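Local atomic coordinates of molybdopterin biosynthesis moeA protein (Pyrococcus horikoshii, PDB entry 1WU2), a protein that probably takes part in molybdenum cofactor biosynthesis, promoting insertion of the metal into molybdopterin. Residues 280-285 with 339-345. Residues are numbered along the deposited sequence; the frame is centred on the assembly and turned at random.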
ATOM      1  N   THR A 280      26.117  -0.141 -10.945  1.00 32.40           N
ATOM      2  CA  THR A 280      26.691  -0.980  -9.905  1.00 32.26           C
ATOM      3  C   THR A 280      25.702  -2.009  -9.317  1.00 32.15           C
ATOM      4  O   THR A 280      26.120  -2.988  -8.703  1.00 31.90           O
ATOM      5  CB  THR A 280      27.292  -0.047  -8.822  1.00 32.24           C
ATOM      6  OG1 THR A 280      28.669   0.215  -9.127  1.00 32.44           O
ATOM      7  CG2 THR A 280      27.352  -0.685  -7.480  1.00 32.53           C
ATOM      8  N   ILE A 281      24.403  -1.813  -9.527  1.00 32.05           N
ATOM      9  CA  ILE A 281      23.399  -2.674  -8.892  1.00 32.09           C
ATOM     10  C   ILE A 281      23.460  -4.127  -9.383  1.00 32.20           C
ATOM     11  O   ILE A 281      23.952  -4.407 -10.475  1.00 32.16           O
ATOM     12  CB  ILE A 281      21.959  -2.101  -9.050  1.00 32.00           C
ATOM     13  CG1 ILE A 281      21.438  -2.256 -10.484  1.00 31.86           C
ATOM     14  CG2 ILE A 281      21.904  -0.643  -8.595  1.00 31.77           C
ATOM     15  CD1 ILE A 281      19.939  -2.065 -10.610  1.00 32.07           C
ATOM     16  N   LYS A 282      22.945  -5.033  -8.559  1.00 32.35           N
ATOM     17  CA  LYS A 282      22.934  -6.461  -8.851  1.00 32.65           C
ATOM     18  C   LYS A 282      21.727  -7.108  -8.159  1.00 32.72           C
ATOM     19  O   LYS A 282      21.653  -7.078  -6.932  1.00 32.85           O
ATOM     20  CB  LYS A 282      24.226  -7.119  -8.354  1.00 32.73           C
ATOM     21  CG  LYS A 282      24.403  -8.572  -8.803  1.00 33.41           C
ATOM     22  CD  LYS A 282      25.454  -9.301  -7.967  1.00 34.60           C
ATOM     23  CE  LYS A 282      25.462 -10.805  -8.243  1.00 35.22           C
ATOM     24  NZ  LYS A 282      25.111 -11.607  -7.032  1.00 35.87           N
ATOM     25  N   PRO A 283      20.781  -7.676  -8.910  1.00 32.81           N
ATOM     26  CA  PRO A 283      20.772  -7.668 -10.381  1.00 32.91           C
ATOM     27  C   PRO A 283      20.434  -6.296 -10.965  1.00 33.06           C
ATOM     28  O   PRO A 283      20.201  -5.351 -10.211  1.00 33.06           O
ATOM     29  CB  PRO A 283      19.669  -8.678 -10.725  1.00 32.91           C
ATOM     30  CG  PRO A 283      18.748  -8.648  -9.552  1.00 32.85           C
ATOM     31  CD  PRO A 283      19.616  -8.388  -8.356  1.00 32.77           C
ATOM     32  N   GLY A 284      20.416  -6.199 -12.293  1.00 33.41           N
ATOM     33  CA  GLY A 284      20.063  -4.969 -12.986  1.00 33.69           C
ATOM     34  C   GLY A 284      21.246  -4.117 -13.406  1.00 34.01           C
ATOM     35  O   GLY A 284      21.079  -2.938 -13.709  1.00 33.84           O
ATOM     36  N   ARG A 285      22.431  -4.724 -13.438  1.00 34.55           N
ATOM     37  CA  ARG A 285      23.687  -4.032 -13.754  1.00 34.92           C
ATOM     38  C   ARG A 285      23.674  -3.242 -15.077  1.00 34.64           C
ATOM     39  O   ARG A 285      24.079  -2.083 -15.088  1.00 34.57           O
ATOM     40  CB  ARG A 285      24.865  -5.031 -13.706  1.00 35.24           C
ATOM     41  CG  ARG A 285      25.955  -4.862 -14.761  1.00 37.10           C
ATOM     42  CD  ARG A 285      27.090  -5.865 -14.620  1.00 39.32           C
ATOM     43  NE  ARG A 285      28.042  -5.770 -15.722  1.00 41.59           N
ATOM     44  CZ  ARG A 285      29.277  -6.278 -15.716  1.00 43.82           C
ATOM     45  NH1 ARG A 285      29.745  -6.941 -14.658  1.00 44.46           N
ATOM     46  NH2 ARG A 285      30.055  -6.121 -16.782  1.00 44.38           N
ATOM     47  N   GLN A 339      29.230  -8.954  -2.617  1.00 34.84           N
ATOM     48  CA  GLN A 339      30.367  -8.509  -3.402  1.00 34.44           C
ATOM     49  C   GLN A 339      30.641  -7.038  -3.127  1.00 33.91           C
ATOM     50  O   GLN A 339      29.718  -6.217  -3.134  1.00 33.80           O
ATOM     51  CB  GLN A 339      30.076  -8.709  -4.890  1.00 34.57           C
ATOM     52  CG  GLN A 339      31.306  -8.815  -5.766  1.00 35.17           C
ATOM     53  CD  GLN A 339      30.958  -9.008  -7.231  1.00 35.88           C
ATOM     54  OE1 GLN A 339      29.903  -9.553  -7.559  1.00 36.86           O
ATOM     55  NE2 GLN A 339      31.848  -8.572  -8.114  1.00 36.45           N
ATOM     56  N   LEU A 340      31.905  -6.714  -2.871  1.00 33.21           N
ATOM     57  CA  LEU A 340      32.339  -5.323  -2.785  1.00 32.88           C
ATOM     58  C   LEU A 340      32.335  -4.741  -4.191  1.00 32.35           C
ATOM     59  O   LEU A 340      32.675  -5.429  -5.153  1.00 32.30           O
ATOM     60  CB  LEU A 340      33.734  -5.202  -2.160  1.00 32.80           C
ATOM     61  CG  LEU A 340      33.826  -5.403  -0.643  1.00 33.21           C
ATOM     62  CD1 LEU A 340      35.285  -5.407  -0.186  1.00 33.38           C
ATOM     63  CD2 LEU A 340      33.039  -4.338   0.109  1.00 33.14           C
ATOM     64  N   GLY A 341      31.935  -3.479  -4.302  1.00 31.83           N
ATOM     65  CA  GLY A 341      31.758  -2.829  -5.588  1.00 31.54           C
ATOM     66  C   GLY A 341      30.387  -3.034  -6.221  1.00 31.21           C
ATOM     67  O   GLY A 341      30.123  -2.456  -7.275  1.00 31.22           O
ATOM     68  N   ARG A 342      29.521  -3.837  -5.597  1.00 30.74           N
ATOM     69  CA  ARG A 342      28.178  -4.100  -6.125  1.00 30.38           C
ATOM     70  C   ARG A 342      27.090  -3.781  -5.102  1.00 30.13           C
ATOM     71  O   ARG A 342      27.161  -4.204  -3.945  1.00 30.14           O
ATOM     72  CB  ARG A 342      28.044  -5.553  -6.587  1.00 30.33           C
ATOM     73  CG  ARG A 342      29.087  -5.993  -7.619  1.00 30.09           C
ATOM     74  CD  ARG A 342      29.043  -5.225  -8.924  1.00 29.39           C
ATOM     75  NE  ARG A 342      27.776  -5.419  -9.623  1.00 29.49           N
ATOM     76  CZ  ARG A 342      27.476  -6.467 -10.386  1.00 29.56           C
ATOM     77  NH1 ARG A 342      28.349  -7.450 -10.587  1.00 29.49           N
ATOM     78  NH2 ARG A 342      26.285  -6.525 -10.965  1.00 30.07           N
ATOM     79  N   TYR A 343      26.083  -3.035  -5.551  1.00 29.73           N
ATOM     80  CA  TYR A 343      24.957  -2.624  -4.725  1.00 29.38           C
ATOM     81  C   TYR A 343      23.877  -3.699  -4.815  1.00 29.29           C
ATOM     82  O   TYR A 343      23.216  -3.834  -5.840  1.00 29.23           O
ATOM     83  CB  TYR A 343      24.427  -1.277  -5.217  1.00 29.29           C
ATOM     84  CG  TYR A 343      23.514  -0.562  -4.255  1.00 28.86           C
ATOM     85  CD1 TYR A 343      22.141  -0.782  -4.275  1.00 28.04           C
ATOM     86  CD2 TYR A 343      24.022   0.352  -3.338  1.00 28.42           C
ATOM     87  CE1 TYR A 343      21.300  -0.122  -3.395  1.00 28.06           C
ATOM     88  CE2 TYR A 343      23.190   1.019  -2.453  1.00 28.00           C
ATOM     89  CZ  TYR A 343      21.830   0.779  -2.487  1.00 27.99           C
ATOM     90  OH  TYR A 343      20.998   1.439  -1.614  1.00 27.49           O
ATOM     91  N   GLU A 344      23.705  -4.458  -3.736  1.00 29.10           N
ATOM     92  CA  GLU A 344      22.846  -5.641  -3.739  1.00 29.05           C
ATOM     93  C   GLU A 344      21.375  -5.289  -3.535  1.00 28.70           C
ATOM     94  O   GLU A 344      21.011  -4.656  -2.548  1.00 28.67           O
ATOM     95  CB  GLU A 344      23.254  -6.638  -2.638  1.00 29.13           C
ATOM     96  CG  GLU A 344      24.745  -6.782  -2.364  1.00 29.93           C
ATOM     97  CD  GLU A 344      25.515  -7.387  -3.519  1.00 30.93           C
ATOM     98  OE1 GLU A 344      24.881  -7.948  -4.438  1.00 31.68           O
ATOM     99  OE2 GLU A 344      26.761  -7.299  -3.500  1.00 31.45           O
ATOM    100  N   PHE A 345      20.536  -5.716  -4.472  1.00 28.46           N
ATOM    101  CA  PHE A 345      19.090  -5.716  -4.295  1.00 28.04           C
ATOM    102  C   PHE A 345      18.716  -7.129  -3.860  1.00 27.90           C
ATOM    103  O   PHE A 345      18.776  -8.069  -4.654  1.00 28.20           O
ATOM    104  CB  PHE A 345      18.399  -5.336  -5.608  1.00 27.96           C
ATOM    105  CG  PHE A 345      16.903  -5.194  -5.503  1.00 27.41           C
ATOM    106  CD1 PHE A 345      16.069  -6.268  -5.788  1.00 26.93           C
ATOM    107  CD2 PHE A 345      16.328  -3.977  -5.154  1.00 26.94           C
ATOM    108  CE1 PHE A 345      14.683  -6.137  -5.714  1.00 26.90           C
ATOM    109  CE2 PHE A 345      14.947  -3.838  -5.076  1.00 26.61           C
ATOM    110  CZ  PHE A 345      14.123  -4.924  -5.351  1.00 26.74           C
TER
HETATM  111  O   HOH W   1      22.241  -9.226  -5.091  1.00 42.85           O
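The carbonyl oxygen of T280 takes two hydrogen bonds from opposite faces of its plane: the backbone N of Y343 lies 3.2 Å from T280 O, and the side-chain NE of R342 3.1 Å. A terminal nitrogen of the same guanidinium, R342 NH2, donates almost straight (171°) to I281 O at 3.2 Å. Both carbonyl oxygens lie at the guanidinium edge and within a few degrees of its plane, a two-pronged grip that fixes the rotation of the group. R342 gets there by folding back, with chi2 and chi3 near -60°, so that its end returns to the backbone of 280-282. K282 crosses it at about a right angle, the CD methylene 4.0 Å above one guanidinium face toward its rim, and R285 CB packs against R342 NH2. The R285 guanidinium itself is turned 76° from that of R342.

The Y343 N bond to T280 O opens a short parallel ladder between the two strands, which K282 N to Y343 O and F345 N to K282 O continue, both at 3.0 Å. K282 and E344 share one face of the sheet, I281 and Y343 the other. K282 O and E344 OE1 also share a water that donates to each, while the two side chains lie side by side and point the same way, their charged ends 4.5 Å apart (K282 NZ to E344 OE1), too far for a salt bridge. T280 CG2 sits 3.7 Å from Y343 CB, and the phenol hydroxyl of Y343 is hydrogen-bonded to E377. The type II turn from Q339 to R342 leads into strand 343-351. Short strand 281-282, from the region assigned to the probable molybdopterin-binding domain, pairs in parallel with strand 343-351 in the mixed sheet of the C-terminal region (domain IV), consistent with a link between the two parts of MoeA.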